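Local coordinates for putative uncharacterized protein (Bacteroides eggerthii DSM 20697, PDB 5BYP) that is of unknown function but adopts a lipocalin-like fold of the calycin clan, a curled antiparallel sheet with two short helices, at residues A[52-57]-A[67-72]; A[39-44]-A[90-95]. All coordinates share one frame; numbering follows the deposited sequence.

Contact 1 (A[52-57]-A[67-72])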
ATOM      1  N   GLY A  52     -10.947  -1.474   4.661  1.00 70.95           N
ATOM      2  CA  GLY A  52      -9.775  -2.328   4.539  1.00 71.26           C
ATOM      3  C   GLY A  52      -9.560  -3.043   3.211  1.00 74.78           C
ATOM      4  O   GLY A  52     -10.500  -3.262   2.436  1.00 71.58           O
ATOM      5  N   PHE A  53      -8.289  -3.418   2.963  1.00 71.92           N
ATOM      6  CA  PHE A  53      -7.823  -4.122   1.778  1.00 71.35           C
ATOM      7  C   PHE A  53      -6.831  -5.167   2.172  1.00 77.93           C
ATOM      8  O   PHE A  53      -6.223  -5.053   3.225  1.00 78.99           O
ATOM      9  CB  PHE A  53      -7.194  -3.153   0.787  1.00 71.91           C
ATOM     10  CG  PHE A  53      -8.138  -2.108   0.289  1.00 73.68           C
ATOM     11  CD1 PHE A  53      -9.007  -2.376  -0.753  1.00 75.69           C
ATOM     12  CD2 PHE A  53      -8.114  -0.820   0.815  1.00 76.92           C
ATOM     13  CE1 PHE A  53      -9.865  -1.384  -1.235  1.00 76.78           C
ATOM     14  CE2 PHE A  53      -8.966   0.162   0.336  1.00 78.69           C
ATOM     15  CZ  PHE A  53      -9.839  -0.125  -0.683  1.00 76.01           C
ATOM     16  N   TYR A  54      -6.668  -6.204   1.357  1.00 76.67           N
ATOM     17  CA  TYR A  54      -5.751  -7.272   1.712  1.00 77.40           C
ATOM     18  C   TYR A  54      -5.083  -7.844   0.466  1.00 78.66           C
ATOM     19  O   TYR A  54      -5.543  -7.648  -0.649  1.00 76.81           O
ATOM     20  CB  TYR A  54      -6.471  -8.376   2.539  1.00 80.36           C
ATOM     21  CG  TYR A  54      -7.545  -9.155   1.815  1.00 84.00           C
ATOM     22  CD1 TYR A  54      -8.780  -8.574   1.522  1.00 85.82           C
ATOM     23  CD2 TYR A  54      -7.397 -10.518   1.573  1.00 86.86           C
ATOM     24  CE1 TYR A  54      -9.790  -9.301   0.894  1.00 87.79           C
ATOM     25  CE2 TYR A  54      -8.411 -11.266   0.976  1.00 88.38           C
ATOM     26  CZ  TYR A  54      -9.605 -10.654   0.636  1.00102.37           C
ATOM     27  OH  TYR A  54     -10.606 -11.394   0.045  1.00112.84           O
ATOM     28  N   GLY A  55      -3.955  -8.477   0.674  1.00 76.61           N
ATOM     29  CA  GLY A  55      -3.191  -9.085  -0.398  1.00 76.44           C
ATOM     30  C   GLY A  55      -1.973  -9.790   0.112  1.00 80.96           C
ATOM     31  O   GLY A  55      -1.939 -10.229   1.270  1.00 83.05           O
ATOM     32  N   TYR A  56      -0.961  -9.900  -0.735  1.00 77.18           N
ATOM     33  CA  TYR A  56       0.308 -10.526  -0.336  1.00 78.57           C
ATOM     34  C   TYR A  56       1.473  -9.701  -0.862  1.00 81.81           C
ATOM     35  O   TYR A  56       1.291  -8.899  -1.782  1.00 78.69           O
ATOM     36  CB  TYR A  56       0.398 -11.987  -0.817  1.00 79.40           C
ATOM     37  CG  TYR A  56       0.273 -12.138  -2.315  1.00 79.59           C
ATOM     38  CD1 TYR A  56      -0.972 -12.217  -2.927  1.00 79.58           C
ATOM     39  CD2 TYR A  56       1.402 -12.243  -3.121  1.00 81.57           C
ATOM     40  CE1 TYR A  56      -1.091 -12.409  -4.301  1.00 81.70           C
ATOM     41  CE2 TYR A  56       1.295 -12.395  -4.501  1.00 82.03           C
ATOM     42  CZ  TYR A  56       0.048 -12.489  -5.086  1.00 89.68           C
ATOM     43  OH  TYR A  56      -0.046 -12.631  -6.448  1.00 95.58           O
ATOM     44  N   TYR A  57       2.665  -9.890  -0.276  1.00 80.29           N
ATOM     45  CA  TYR A  57       3.846  -9.195  -0.738  1.00 81.23           C
ATOM     46  C   TYR A  57       4.946 -10.181  -0.973  1.00 86.85           C
ATOM     47  O   TYR A  57       4.923 -11.259  -0.402  1.00 87.77           O
ATOM     48  CB  TYR A  57       4.292  -8.088   0.241  1.00 83.00           C
ATOM     49  CG  TYR A  57       4.649  -8.580   1.625  1.00 85.82           C
ATOM     50  CD1 TYR A  57       3.682  -8.692   2.618  1.00 87.22           C
ATOM     51  CD2 TYR A  57       5.958  -8.916   1.951  1.00 88.75           C
ATOM     52  CE1 TYR A  57       4.004  -9.142   3.899  1.00 90.26           C
ATOM     53  CE2 TYR A  57       6.285  -9.405   3.214  1.00 91.93           C
ATOM     54  CZ  TYR A  57       5.304  -9.508   4.191  1.00100.70           C
ATOM     55  OH  TYR A  57       5.613  -9.970   5.457  1.00106.85           O
ATOM     56  N   THR A  67       0.712  -7.177  -4.051  1.00 71.34           N
ATOM     57  CA  THR A  67      -0.391  -7.618  -4.913  1.00 68.63           C
ATOM     58  C   THR A  67      -1.653  -7.701  -4.076  1.00 71.89           C
ATOM     59  O   THR A  67      -1.628  -8.287  -2.993  1.00 72.14           O
ATOM     60  CB  THR A  67      -0.058  -8.956  -5.582  1.00 76.13           C
ATOM     61  OG1 THR A  67       1.246  -8.893  -6.163  1.00 88.37           O
ATOM     62  CG2 THR A  67      -1.074  -9.357  -6.631  1.00 66.47           C
ATOM     63  N   LEU A  68      -2.749  -7.082  -4.547  1.00 68.80           N
ATOM     64  CA  LEU A  68      -4.024  -7.111  -3.830  1.00 67.76           C
ATOM     65  C   LEU A  68      -4.865  -8.323  -4.213  1.00 77.00           C
ATOM     66  O   LEU A  68      -4.975  -8.658  -5.400  1.00 77.45           O
ATOM     67  CB  LEU A  68      -4.842  -5.849  -4.076  1.00 64.85           C
ATOM     68  CG  LEU A  68      -4.304  -4.551  -3.541  1.00 67.48           C
ATOM     69  CD1 LEU A  68      -5.382  -3.526  -3.523  1.00 65.59           C
ATOM     70  CD2 LEU A  68      -3.732  -4.716  -2.134  1.00 70.26           C
ATOM     71  N   TRP A  69      -5.556  -8.898  -3.214  1.00 74.53           N
ATOM     72  CA  TRP A  69      -6.430 -10.032  -3.400  1.00 74.94           C
ATOM     73  C   TRP A  69      -7.904  -9.598  -3.526  1.00 74.80           C
ATOM     74  O   TRP A  69      -8.368  -8.766  -2.748  1.00 71.48           O
ATOM     75  CB  TRP A  69      -6.263 -11.013  -2.249  1.00 76.44           C
ATOM     76  CG  TRP A  69      -6.756 -12.371  -2.613  1.00 78.86           C
ATOM     77  CD1 TRP A  69      -7.990 -12.880  -2.347  1.00 82.77           C
ATOM     78  CD2 TRP A  69      -6.128 -13.294  -3.528  1.00 79.04           C
ATOM     79  NE1 TRP A  69      -8.123 -14.120  -2.928  1.00 83.96           N
ATOM     80  CE2 TRP A  69      -7.005 -14.386  -3.680  1.00 84.79           C
ATOM     81  CE3 TRP A  69      -4.892 -13.309  -4.216  1.00 79.92           C
ATOM     82  CZ2 TRP A  69      -6.685 -15.496  -4.457  1.00 85.41           C
ATOM     83  CZ3 TRP A  69      -4.572 -14.412  -4.979  1.00 83.39           C
ATOM     84  CH2 TRP A  69      -5.449 -15.503  -5.075  1.00 85.45           C
ATOM     85  N   PRO A  70      -8.673 -10.106  -4.520  1.00 72.18           N
ATOM     86  CA  PRO A  70      -8.331 -11.123  -5.532  1.00 70.86           C
ATOM     87  C   PRO A  70      -7.467 -10.565  -6.643  1.00 70.66           C
ATOM     88  O   PRO A  70      -7.645  -9.420  -7.059  1.00 69.76           O
ATOM     89  CB  PRO A  70      -9.704 -11.541  -6.065  1.00 72.36           C
ATOM     90  CG  PRO A  70     -10.545 -10.315  -5.921  1.00 75.54           C
ATOM     91  CD  PRO A  70     -10.081  -9.671  -4.658  1.00 71.86           C
ATOM     92  N   ASP A  71      -6.557 -11.392  -7.142  1.00 66.53           N
ATOM     93  CA  ASP A  71      -5.674 -11.018  -8.224  1.00 65.99           C
ATOM     94  C   ASP A  71      -6.421 -11.168  -9.566  1.00 69.54           C
ATOM     95  O   ASP A  71      -7.607 -11.453  -9.559  1.00 67.57           O
ATOM     96  CB  ASP A  71      -4.390 -11.848  -8.164  1.00 68.16           C
ATOM     97  CG  ASP A  71      -4.534 -13.367  -8.289  1.00 73.91           C
ATOM     98  OD1 ASP A  71      -5.704 -13.865  -8.424  1.00 68.69           O
ATOM     99  OD2 ASP A  71      -3.483 -14.065  -8.262  1.00 81.46           O
ATOM    100  N   ASN A  72      -5.747 -10.959 -10.705  1.00 67.45           N
ATOM    101  CA  ASN A  72      -6.439 -11.047 -11.993  1.00 66.67           C
ATOM    102  C   ASN A  72      -6.247 -12.389 -12.674  1.00 72.12           C
ATOM    103  O   ASN A  72      -6.118 -12.437 -13.897  1.00 73.97           O
ATOM    104  CB  ASN A  72      -6.014  -9.915 -12.947  1.00 65.52           C
ATOM    105  CG  ASN A  72      -4.535  -9.745 -13.135  1.00 70.73           C
ATOM    106  OD1 ASN A  72      -3.737 -10.646 -12.899  1.00 69.76           O
ATOM    107  ND2 ASN A  72      -4.136  -8.576 -13.574  1.00 60.42           N
TER
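The Tyr56 ring carries Thr67 on one face and meets the indole of Trp69 at its edge, where strands 51-60 and 63-68 form an antiparallel beta hairpin of the lipocalin-like sheet. Pro70 CB and Asp71 N lie over one face of that indole, toward its rim, and Tyr54 OH lies at its edge, in plane; the Tyr54 ring crosses Trp69 obliquely. Thr67 makes a CH-pi contact, its CB 3.9 Å from the Tyr56 ring centroid and 22° off the normal; CG2, anti to the backbone N, reaches past the rim to the phenol OH. Edge meets edge between Tyr56 CE1 and Trp69 CE3, 3.9 Å apart. Trp69 CD1 lies 3.7 Å from Tyr54 CE2, and Trp69 O sits over one face of the Tyr54 ring. An alanine in place of Thr67 would probably loosen the seating of the Tyr56 ring, since CG2 and OG1 would no longer cover its CZ end, though CB would remain. Gly55 and Leu68 pair with CA atoms 4.0 Å apart, and a beta carbon on Gly55 would run into Thr67 O and Leu68 CA. Tyr56 and Thr67 are a hydrogen-bonded pair, joined both ways. Trp69 N donates to an in-plane lone pair of Tyr54 O at 2.9 Å.

Contact 2 (A[39-44]-A[90-95])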
ATOM      1  N   PHE A  39      -0.526  -9.054   3.306  1.00 81.86           N
ATOM      2  CA  PHE A  39      -0.593  -7.612   3.328  1.00 78.63           C
ATOM      3  C   PHE A  39      -1.983  -7.146   3.699  1.00 82.56           C
ATOM      4  O   PHE A  39      -2.973  -7.740   3.282  1.00 82.60           O
ATOM      5  CB  PHE A  39      -0.185  -7.056   1.969  1.00 78.12           C
ATOM      6  CG  PHE A  39      -0.330  -5.570   1.837  1.00 77.98           C
ATOM      7  CD1 PHE A  39       0.585  -4.705   2.447  1.00 81.19           C
ATOM      8  CD2 PHE A  39      -1.372  -5.019   1.089  1.00 78.55           C
ATOM      9  CE1 PHE A  39       0.452  -3.322   2.329  1.00 80.55           C
ATOM     10  CE2 PHE A  39      -1.494  -3.625   0.958  1.00 79.91           C
ATOM     11  CZ  PHE A  39      -0.576  -2.790   1.573  1.00 78.20           C
ATOM     12  N   LEU A  40      -2.046  -6.083   4.503  1.00 79.41           N
ATOM     13  CA  LEU A  40      -3.267  -5.413   4.952  1.00 78.08           C
ATOM     14  C   LEU A  40      -3.120  -3.937   4.762  1.00 81.27           C
ATOM     15  O   LEU A  40      -2.028  -3.405   4.951  1.00 83.19           O
ATOM     16  CB  LEU A  40      -3.536  -5.715   6.444  1.00 80.16           C
ATOM     17  CG  LEU A  40      -3.696  -7.190   6.829  1.00 87.72           C
ATOM     18  CD1 LEU A  40      -3.496  -7.389   8.310  1.00 91.10           C
ATOM     19  CD2 LEU A  40      -5.057  -7.761   6.368  1.00 87.03           C
ATOM     20  N   ALA A  41      -4.202  -3.253   4.427  1.00 75.45           N
ATOM     21  CA  ALA A  41      -4.195  -1.802   4.298  1.00 75.50           C
ATOM     22  C   ALA A  41      -5.547  -1.249   4.762  1.00 85.45           C
ATOM     23  O   ALA A  41      -6.578  -1.904   4.536  1.00 85.02           O
ATOM     24  CB  ALA A  41      -3.905  -1.406   2.862  1.00 74.53           C
ATOM     25  N   TYR A  42      -5.550  -0.098   5.496  1.00 86.24           N
ATOM     26  CA  TYR A  42      -6.800   0.495   6.003  1.00 88.55           C
ATOM     27  C   TYR A  42      -6.821   2.026   5.888  1.00 89.62           C
ATOM     28  O   TYR A  42      -5.805   2.698   6.119  1.00 87.43           O
ATOM     29  CB  TYR A  42      -7.098   0.098   7.470  1.00 94.71           C
ATOM     30  CG  TYR A  42      -6.195  -0.956   8.068  1.00102.40           C
ATOM     31  CD1 TYR A  42      -6.403  -2.310   7.812  1.00105.50           C
ATOM     32  CD2 TYR A  42      -5.226  -0.619   8.999  1.00106.71           C
ATOM     33  CE1 TYR A  42      -5.588  -3.291   8.376  1.00109.66           C
ATOM     34  CE2 TYR A  42      -4.425  -1.591   9.595  1.00109.94           C
ATOM     35  CZ  TYR A  42      -4.613  -2.930   9.283  1.00122.95           C
ATOM     36  OH  TYR A  42      -3.835  -3.905   9.873  1.00136.42           O
ATOM     37  N   CYS A  43      -8.017   2.559   5.555  1.00 86.24           N
ATOM     38  CA  CYS A  43      -8.320   3.985   5.451  1.00 86.26           C
ATOM     39  C   CYS A  43      -9.259   4.352   6.549  1.00 93.19           C
ATOM     40  O   CYS A  43     -10.349   3.799   6.632  1.00 91.74           O
ATOM     41  CB  CYS A  43      -8.905   4.325   4.091  1.00 84.58           C
ATOM     42  SG  CYS A  43      -9.017   6.090   3.773  1.00 88.70           S
HETATM   43  N   MSE A  44      -8.845   5.264   7.409  1.00 95.17           N
HETATM   44  CA  MSE A  44      -9.620   5.631   8.587  1.00 98.48           C
HETATM   45  C   MSE A  44     -10.704   6.637   8.295  1.00105.11           C
HETATM   46  O   MSE A  44     -10.899   7.074   7.157  1.00105.17           O
HETATM   47  CB  MSE A  44      -8.707   6.172   9.703  1.00102.19           C
HETATM   48  CG  MSE A  44      -7.882   5.070  10.384  1.00109.04           C
HETATM   49 SE   MSE A  44      -8.930   3.751  11.417  0.75118.31          SE
HETATM   50  CE  MSE A  44      -7.665   2.183  11.266  1.00113.04           C
ATOM     51  N   LYS A  90      -9.172   3.398  -6.275  1.00 73.99           N
ATOM     52  CA  LYS A  90      -8.581   4.490  -7.056  1.00 74.99           C
ATOM     53  C   LYS A  90      -8.038   5.621  -6.135  1.00 79.94           C
ATOM     54  O   LYS A  90      -6.937   6.129  -6.370  1.00 79.16           O
ATOM     55  CB  LYS A  90      -9.591   5.043  -8.061  1.00 75.65           C
ATOM     56  CG  LYS A  90      -9.719   4.160  -9.303  1.00 78.45           C
ATOM     57  CD  LYS A  90     -11.058   4.367 -10.004  1.00 87.65           C
ATOM     58  CE  LYS A  90     -11.124   3.649 -11.307  1.00 96.89           C
ATOM     59  NZ  LYS A  90     -12.485   3.722 -11.888  1.00118.18           N
ATOM     60  N   ASN A  91      -8.764   5.947  -5.056  1.00 76.30           N
ATOM     61  CA  ASN A  91      -8.318   6.997  -4.162  1.00 77.67           C
ATOM     62  C   ASN A  91      -7.217   6.528  -3.227  1.00 81.12           C
ATOM     63  O   ASN A  91      -6.352   7.320  -2.851  1.00 83.28           O
ATOM     64  CB  ASN A  91      -9.486   7.552  -3.339  1.00 85.79           C
ATOM     65  CG  ASN A  91     -10.642   8.113  -4.138  1.00109.24           C
ATOM     66  OD1 ASN A  91     -10.597   8.235  -5.378  1.00100.82           O
ATOM     67  ND2 ASN A  91     -11.745   8.382  -3.445  1.00103.13           N
ATOM     68  N   PHE A  92      -7.272   5.285  -2.793  1.00 74.90           N
ATOM     69  CA  PHE A  92      -6.323   4.801  -1.826  1.00 72.69           C
ATOM     70  C   PHE A  92      -5.064   4.285  -2.504  1.00 77.34           C
ATOM     71  O   PHE A  92      -3.976   4.737  -2.186  1.00 78.42           O
ATOM     72  CB  PHE A  92      -6.983   3.730  -1.001  1.00 73.68           C
ATOM     73  CG  PHE A  92      -6.240   3.333   0.233  1.00 75.24           C
ATOM     74  CD1 PHE A  92      -5.325   2.298   0.204  1.00 76.55           C
ATOM     75  CD2 PHE A  92      -6.521   3.934   1.454  1.00 78.33           C
ATOM     76  CE1 PHE A  92      -4.674   1.894   1.364  1.00 78.98           C
ATOM     77  CE2 PHE A  92      -5.877   3.519   2.616  1.00 81.15           C
ATOM     78  CZ  PHE A  92      -4.955   2.508   2.563  1.00 78.99           C
ATOM     79  N   PHE A  93      -5.189   3.366  -3.443  1.00 74.47           N
ATOM     80  CA  PHE A  93      -3.987   2.859  -4.064  1.00 74.57           C
ATOM     81  C   PHE A  93      -3.648   3.598  -5.338  1.00 81.46           C
ATOM     82  O   PHE A  93      -2.573   4.192  -5.412  1.00 84.22           O
ATOM     83  CB  PHE A  93      -4.103   1.362  -4.329  1.00 74.61           C
ATOM     84  CG  PHE A  93      -4.253   0.560  -3.070  1.00 73.55           C
ATOM     85  CD1 PHE A  93      -3.174   0.375  -2.211  1.00 74.96           C
ATOM     86  CD2 PHE A  93      -5.489   0.039  -2.704  1.00 73.42           C
ATOM     87  CE1 PHE A  93      -3.304  -0.399  -1.052  1.00 74.93           C
ATOM     88  CE2 PHE A  93      -5.622  -0.721  -1.542  1.00 75.83           C
ATOM     89  CZ  PHE A  93      -4.518  -0.965  -0.739  1.00 73.23           C
ATOM     90  N   GLY A  94      -4.536   3.526  -6.335  1.00 77.29           N
ATOM     91  CA  GLY A  94      -4.317   4.125  -7.645  1.00 76.98           C
ATOM     92  C   GLY A  94      -3.303   3.332  -8.443  1.00 79.43           C
ATOM     93  O   GLY A  94      -2.689   3.858  -9.366  1.00 80.04           O
ATOM     94  N   TRP A  95      -3.138   2.053  -8.102  1.00 75.33           N
ATOM     95  CA  TRP A  95      -2.157   1.151  -8.718  1.00 76.35           C
ATOM     96  C   TRP A  95      -2.587   0.636 -10.099  1.00 82.01           C
ATOM     97  O   TRP A  95      -1.865  -0.179 -10.698  1.00 84.58           O
ATOM     98  CB  TRP A  95      -1.884  -0.053  -7.804  1.00 73.83           C
ATOM     99  CG  TRP A  95      -1.312   0.294  -6.462  1.00 74.98           C
ATOM    100  CD1 TRP A  95      -0.842   1.509  -6.051  1.00 78.86           C
ATOM    101  CD2 TRP A  95      -1.038  -0.623  -5.399  1.00 74.32           C
ATOM    102  NE1 TRP A  95      -0.350   1.416  -4.770  1.00 78.37           N
ATOM    103  CE2 TRP A  95      -0.468   0.121  -4.341  1.00 78.43           C
ATOM    104  CE3 TRP A  95      -1.295  -1.995  -5.204  1.00 74.63           C
ATOM    105  CZ2 TRP A  95      -0.146  -0.455  -3.119  1.00 77.63           C
ATOM    106  CZ3 TRP A  95      -0.992  -2.560  -3.982  1.00 76.29           C
ATOM    107  CH2 TRP A  95      -0.413  -1.799  -2.959  1.00 77.56           C
TER
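Inside the lipocalin-like fold, Phe92 of helix 87-92, with Phe93 and Trp95 just beyond, packs against the inward-facing residues of strand 38-43. The contact is buried and apolar: Phe39, Ala41 and Cys43, every second residue of the strand, direct their side chains at Phe92, Phe93 and Trp95. Phe92 holds the Cys43 end. Its CG is anti to the backbone N (chi1 -167°), which carries the ring out to the strand, where CE2 comes within 3.5 Å of Cys43 CB. The carbonyl O of Tyr42 lies at the edge of the same ring, near its plane and 3.6 Å from CE2. Ala41 is the shared midpoint, its methyl CB 3.7 Å from Phe92 CE1 and equally near Phe93 CZ; it meets the Phe93 ring at the edge. Within 90-95, Phe92 CD1 stands over the centre of the Phe93 ring, and Phe93 CD1 in turn rests over one face of the Trp95 indole, so Phe93 lies between the other two. Gly94 lets the chain turn away from the helix with a positive phi of 74°. At the other end of the strand segment Phe93 CE1 approaches the edge of the Phe39 ring, 4.2 Å from CE2, and Trp95 CH2 touches the same carbon more loosely. Phe53, on the neighbouring strand, sets its ring against both Phe92 and Phe93, and Ile66 and Leu68 extend the apolar cluster around Trp95. At the Cys43 end the sulfur makes a sulfur-aromatic contact, SG lying at the edge of the Phe92 ring, 5.2 Å from its centroid.

Overall arrangement
The centres of the two contacts are 10 Å apart, and along the chain contact 1 is nested within the loop closed by contact 2: segment 39-44 comes first, then 52-57, 67-72 and 90-95. Strands 38-43, 51-60 and 63-68 run side by side in one antiparallel sheet; strand 51-60 lies between the other two, pairing with 63-68 in contact 1 and with strand 38-43 of contact 2, where backbone pairs Phe39 with Gly55 and Ala41 with Phe53 join them. Contact 1 lies at the surface and contact 2 in the interior. Leu68 CD1, on the inner side of the hairpin, packs on Phe93, so the surface hairpin of contact 1 backs onto the aromatic cluster of contact 2.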